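Long-range contacts in putative glycosyltransferase (Mannosyltransferase) involved in glycosylating the PBCV-1 major capsid protein (PDB 2P6W), which probably transfers sugar from a nucleotide-sugar donor in glycosylation of the viral major capsid protein, its N-terminal domain binding manganese and UDP or UDP-glucose: residues S81-N86 with F193-G198; L177-K182 with K189-V194. All blocks are in the same frame, centred on the assembly; numbering follows the deposited sequence.

Interaction 1. Residues S81-N86 with F193-G198; sequences SDVYVN and FVHMCG. With MN (manganese (II) ion), chain B.
Asp82 and His195 reach one manganese ion through different first torsions: CG of Asp82 sits between its backbone N and carbonyl carbon (chi1 41°), whereas CG of His195 is anti to N (chi1 -179°). Carboxylate and imidazole lie side by side, their planes 18° apart. Asp82 OD2 binds manganese at 2.1 Å and His195 NE2 at 2.3 Å; the 2.9 Å between OD2 and NE2 reflects the shared metal, not a hydrogen bond. The other ring nitrogen, His195 ND1, is hydrogen-bonded to Asn178 OD1. Asp80, a further ligand, forms with Asp82 the DxD motif of GT-A glycosyltransferases. Val83 CG2 makes a CH-pi contact over a His195 ring face, 3.9 Å from its centroid. Beyond the site strands 83-85 and 193-195 pair antiparallel, with Tyr84 N to Val194 O and Val194 N to Tyr84 O both 2.9 Å. Val194 CB sits over the Tyr84 ring, offset toward the rim, while Met196 CG meets the ring edge. Just outside the strands, Met196 N donates one more backbone hydrogen bond, to Asp82 O, at 2.8 Å. Tyr84 and Met196 pack against helices 20-36 and 201-210, whereas Phe193, on the other face with Val83 and Val85, packs on strand 75-79.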
# COMPACT_ATOMS: atom_id res chain seq x y z
N SER A 81 -4.95 -5.20 -0.53
CA SER A 81 -5.12 -6.66 -0.56
C SER A 81 -5.09 -7.23 -1.98
O SER A 81 -5.04 -8.46 -2.16
CB SER A 81 -6.41 -7.08 0.16
OG SER A 81 -7.53 -6.40 -0.40
N ASP A 82 -5.07 -6.36 -2.98
CA ASP A 82 -4.94 -6.79 -4.37
C ASP A 82 -3.48 -6.64 -4.87
O ASP A 82 -3.20 -6.68 -6.06
CB ASP A 82 -5.94 -6.07 -5.25
CG ASP A 82 -6.07 -4.59 -4.90
OD1 ASP A 82 -6.99 -4.23 -4.13
OD2 ASP A 82 -5.25 -3.79 -5.39
N VAL A 83 -2.55 -6.50 -3.92
CA VAL A 83 -1.12 -6.46 -4.25
C VAL A 83 -0.47 -7.75 -3.72
O VAL A 83 -0.81 -8.21 -2.63
CB VAL A 83 -0.42 -5.22 -3.61
CG1 VAL A 83 1.08 -5.32 -3.77
CG2 VAL A 83 -0.93 -3.92 -4.25
N TYR A 84 0.45 -8.34 -4.48
CA TYR A 84 1.15 -9.50 -3.93
C TYR A 84 2.65 -9.41 -4.17
O TYR A 84 3.12 -8.54 -4.89
CB TYR A 84 0.60 -10.81 -4.48
CG TYR A 84 0.78 -10.98 -5.97
CD1 TYR A 84 1.88 -11.67 -6.49
CD2 TYR A 84 -0.17 -10.49 -6.87
CE1 TYR A 84 2.04 -11.83 -7.85
CE2 TYR A 84 -0.02 -10.65 -8.25
CZ TYR A 84 1.09 -11.33 -8.73
OH TYR A 84 1.24 -11.50 -10.09
N VAL A 85 3.38 -10.31 -3.53
CA VAL A 85 4.82 -10.37 -3.71
C VAL A 85 5.10 -11.33 -4.86
O VAL A 85 4.68 -12.49 -4.84
CB VAL A 85 5.50 -10.84 -2.42
CG1 VAL A 85 6.97 -11.08 -2.66
CG2 VAL A 85 5.31 -9.80 -1.29
N ASN A 86 5.80 -10.84 -5.88
CA ASN A 86 6.24 -11.67 -7.01
C ASN A 86 7.13 -12.83 -6.52
O ASN A 86 8.22 -12.58 -6.01
CB ASN A 86 7.03 -10.79 -7.98
CG ASN A 86 7.61 -11.56 -9.16
OD1 ASN A 86 7.28 -12.73 -9.38
ND2 ASN A 86 8.49 -10.92 -9.90
N PHE A 193 6.56 -5.93 -5.94
CA PHE A 193 5.11 -5.84 -5.65
C PHE A 193 4.28 -5.69 -6.92
O PHE A 193 4.46 -4.75 -7.69
CB PHE A 193 4.83 -4.65 -4.70
CG PHE A 193 5.52 -4.78 -3.36
CD1 PHE A 193 5.43 -5.98 -2.65
CD2 PHE A 193 6.25 -3.73 -2.83
CE1 PHE A 193 6.06 -6.12 -1.40
CE2 PHE A 193 6.87 -3.86 -1.60
CZ PHE A 193 6.78 -5.06 -0.89
N VAL A 194 3.39 -6.66 -7.14
CA VAL A 194 2.57 -6.70 -8.33
C VAL A 194 1.15 -6.29 -7.94
O VAL A 194 0.58 -6.82 -6.99
CB VAL A 194 2.57 -8.11 -8.96
CG1 VAL A 194 1.66 -8.14 -10.19
CG2 VAL A 194 3.99 -8.54 -9.34
N HIS A 195 0.56 -5.35 -8.66
CA HIS A 195 -0.68 -4.74 -8.20
C HIS A 195 -1.83 -5.05 -9.17
O HIS A 195 -1.82 -4.61 -10.30
CB HIS A 195 -0.46 -3.23 -8.02
CG HIS A 195 -1.65 -2.48 -7.51
ND1 HIS A 195 -1.65 -1.11 -7.35
CD2 HIS A 195 -2.88 -2.91 -7.11
CE1 HIS A 195 -2.82 -0.72 -6.88
NE2 HIS A 195 -3.59 -1.79 -6.73
N MET A 196 -2.78 -5.86 -8.73
CA MET A 196 -3.94 -6.21 -9.56
C MET A 196 -5.00 -5.10 -9.52
O MET A 196 -6.13 -5.32 -9.09
CB MET A 196 -4.53 -7.56 -9.12
CG MET A 196 -3.56 -8.73 -9.17
SD MET A 196 -4.35 -10.25 -8.54
CE MET A 196 -4.62 -9.80 -6.83
N CYS A 197 -4.63 -3.93 -10.00
CA CYS A 197 -5.44 -2.73 -9.85
C CYS A 197 -6.62 -2.70 -10.82
O CYS A 197 -6.45 -3.01 -12.00
CB CYS A 197 -4.54 -1.52 -10.07
SG CYS A 197 -5.27 0.06 -9.68
N GLY A 198 -7.80 -2.36 -10.31
CA GLY A 198 -8.96 -2.07 -11.15
C GLY A 198 -9.73 -3.27 -11.67
O GLY A 198 -10.70 -3.11 -12.43
MN MN B . -5.52 -1.74 -5.44

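Interaction 2. Residues L177-K182 with K189-V194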
# COMPACT_ATOMS: atom_id res chain seq x y z
N LEU A 177 7.88 -1.57 -7.61
CA LEU A 177 7.21 -1.49 -6.30
C LEU A 177 5.69 -1.24 -6.31
O LEU A 177 5.04 -1.36 -5.28
CB LEU A 177 7.92 -0.49 -5.38
CG LEU A 177 9.34 -0.94 -5.00
CD1 LEU A 177 10.13 0.21 -4.43
CD2 LEU A 177 9.35 -2.12 -4.01
N ASN A 178 5.14 -0.87 -7.46
CA ASN A 178 3.68 -0.77 -7.58
C ASN A 178 3.35 -1.13 -9.02
O ASN A 178 2.87 -0.31 -9.80
CB ASN A 178 3.19 0.63 -7.19
CG ASN A 178 1.67 0.69 -7.03
OD1 ASN A 178 0.94 -0.25 -7.39
ND2 ASN A 178 1.18 1.80 -6.46
N CYS A 179 3.69 -2.37 -9.36
CA CYS A 179 3.66 -2.79 -10.76
C CYS A 179 2.26 -3.24 -11.16
O CYS A 179 1.90 -4.42 -11.04
CB CYS A 179 4.71 -3.87 -11.01
SG CYS A 179 4.84 -4.22 -12.77
N ILE A 180 1.46 -2.27 -11.60
CA ILE A 180 0.09 -2.51 -12.04
C ILE A 180 0.09 -3.49 -13.21
O ILE A 180 0.77 -3.28 -14.23
CB ILE A 180 -0.60 -1.17 -12.41
CG1 ILE A 180 -0.76 -0.30 -11.15
CG2 ILE A 180 -1.94 -1.42 -13.08
CD1 ILE A 180 -1.23 1.12 -11.42
N VAL A 181 -0.64 -4.60 -13.05
CA VAL A 181 -0.52 -5.71 -13.99
C VAL A 181 -0.94 -5.35 -15.41
O VAL A 181 -0.23 -5.65 -16.35
CB VAL A 181 -1.27 -6.97 -13.54
CG1 VAL A 181 -2.60 -6.61 -12.98
CG2 VAL A 181 -1.43 -7.96 -14.69
N LYS A 182 -2.09 -4.70 -15.56
CA LYS A 182 -2.55 -4.40 -16.92
C LYS A 182 -1.74 -3.31 -17.62
O LYS A 182 -1.64 -3.30 -18.85
CB LYS A 182 -4.04 -4.05 -16.90
CG LYS A 182 -4.92 -5.31 -16.80
CD LYS A 182 -6.39 -4.98 -16.71
CE LYS A 182 -7.25 -6.21 -16.95
NZ LYS A 182 -8.70 -5.86 -17.10
N LYS A 189 7.26 -9.60 -14.44
CA LYS A 189 8.29 -10.62 -14.21
C LYS A 189 9.38 -10.20 -13.21
O LYS A 189 9.87 -11.03 -12.44
CB LYS A 189 8.92 -11.05 -15.55
CG LYS A 189 9.81 -9.98 -16.23
CD LYS A 189 10.31 -10.40 -17.63
CE LYS A 189 11.32 -9.40 -18.17
NZ LYS A 189 11.59 -9.58 -19.63
N ASP A 190 9.78 -8.93 -13.26
CA ASP A 190 10.92 -8.44 -12.49
C ASP A 190 10.51 -7.60 -11.30
O ASP A 190 11.36 -7.06 -10.59
CB ASP A 190 11.86 -7.64 -13.39
CG ASP A 190 12.63 -8.51 -14.37
OD1 ASP A 190 12.87 -9.71 -14.07
OD2 ASP A 190 12.97 -8.00 -15.45
N ALA A 191 9.20 -7.48 -11.07
CA ALA A 191 8.71 -6.63 -9.98
C ALA A 191 8.92 -7.29 -8.62
O ALA A 191 9.14 -8.50 -8.54
CB ALA A 191 7.22 -6.32 -10.19
N LEU A 192 8.85 -6.50 -7.55
CA LEU A 192 8.71 -7.05 -6.22
C LEU A 192 7.22 -7.09 -5.88
O LEU A 192 6.70 -8.15 -5.55
CB LEU A 192 9.45 -6.19 -5.18
CG LEU A 192 9.26 -6.67 -3.73
CD1 LEU A 192 9.78 -8.11 -3.54
CD2 LEU A 192 10.00 -5.66 -2.80
N PHE A 193 6.56 -5.93 -5.94
CA PHE A 193 5.11 -5.84 -5.65
C PHE A 193 4.28 -5.69 -6.92
O PHE A 193 4.46 -4.75 -7.69
CB PHE A 193 4.83 -4.65 -4.70
CG PHE A 193 5.52 -4.78 -3.36
CD1 PHE A 193 5.43 -5.98 -2.65
CD2 PHE A 193 6.25 -3.73 -2.83
CE1 PHE A 193 6.06 -6.12 -1.40
CE2 PHE A 193 6.87 -3.86 -1.60
CZ PHE A 193 6.78 -5.06 -0.89
N VAL A 194 3.39 -6.66 -7.14
CA VAL A 194 2.57 -6.70 -8.33
C VAL A 194 1.15 -6.29 -7.94
O VAL A 194 0.58 -6.82 -6.99
CB VAL A 194 2.57 -8.11 -8.96
CG1 VAL A 194 1.66 -8.14 -10.19
CG2 VAL A 194 3.99 -8.54 -9.34
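Leu177 meets Phe193 and Leu192 where strand 179-180 runs parallel to strand 193-195, at the edge of the small three-stranded sheet of this GT-A-like domain. Cys179 and Val194 form the parallel bridge, with CA atoms 4.7 Å apart, and Cys179 N donates to Phe193 O at 3.0 Å. The Phe193 side chain can be followed outward across this interface. Phe193 CB lies 3.3 Å from Leu177 O, and Phe193 CG is still close to that oxygen. Phe193 CD2 meets Leu177 O at 3.6 Å and Leu177 CD2 at 3.7 Å. Phe193 CE2 reaches the same methyl, Leu177 CD2, at 3.9 Å. Leu177 O lies at the edge of the Phe193 ring, in its plane, a buried carbonyl with no hydrogen-bond partner in the model. Leu192 CG, from the residue just before Phe193, stands over the centre of one face of the Phe193 ring, 3.9 Å above the plane, while Leu192 CD2 touches Leu177 CD2. On the Val194 side of the sheet, Cys179 CB packs 3.6 Å from Ala191 CB, and Cys179 SG is also near that methyl.

From the N terminus, residues 81-86 come first, just after strand 75-79. The chain then runs through strands 107-110, 124-128 and 169-172 before reaching 177-182. A six-residue loop leads to 189-194, where interaction 2 closes a short loop. Strand 193-195 also pairs with 83-85, so interaction 1 closes a long loop that contains the short one; the two share Phe193 and Val194. The three-stranded sheet packs on the six-stranded one through Phe193 against strand 75-79 and Leu177 against strand 107-110. Two hydrogen bonds join the contacts: Asn178 OD1 with His195 ND1 at 2.7 Å, which probably helps orient a manganese ligand from the second shell, and Asn86 ND2 with Ala191 O at 2.8 Å.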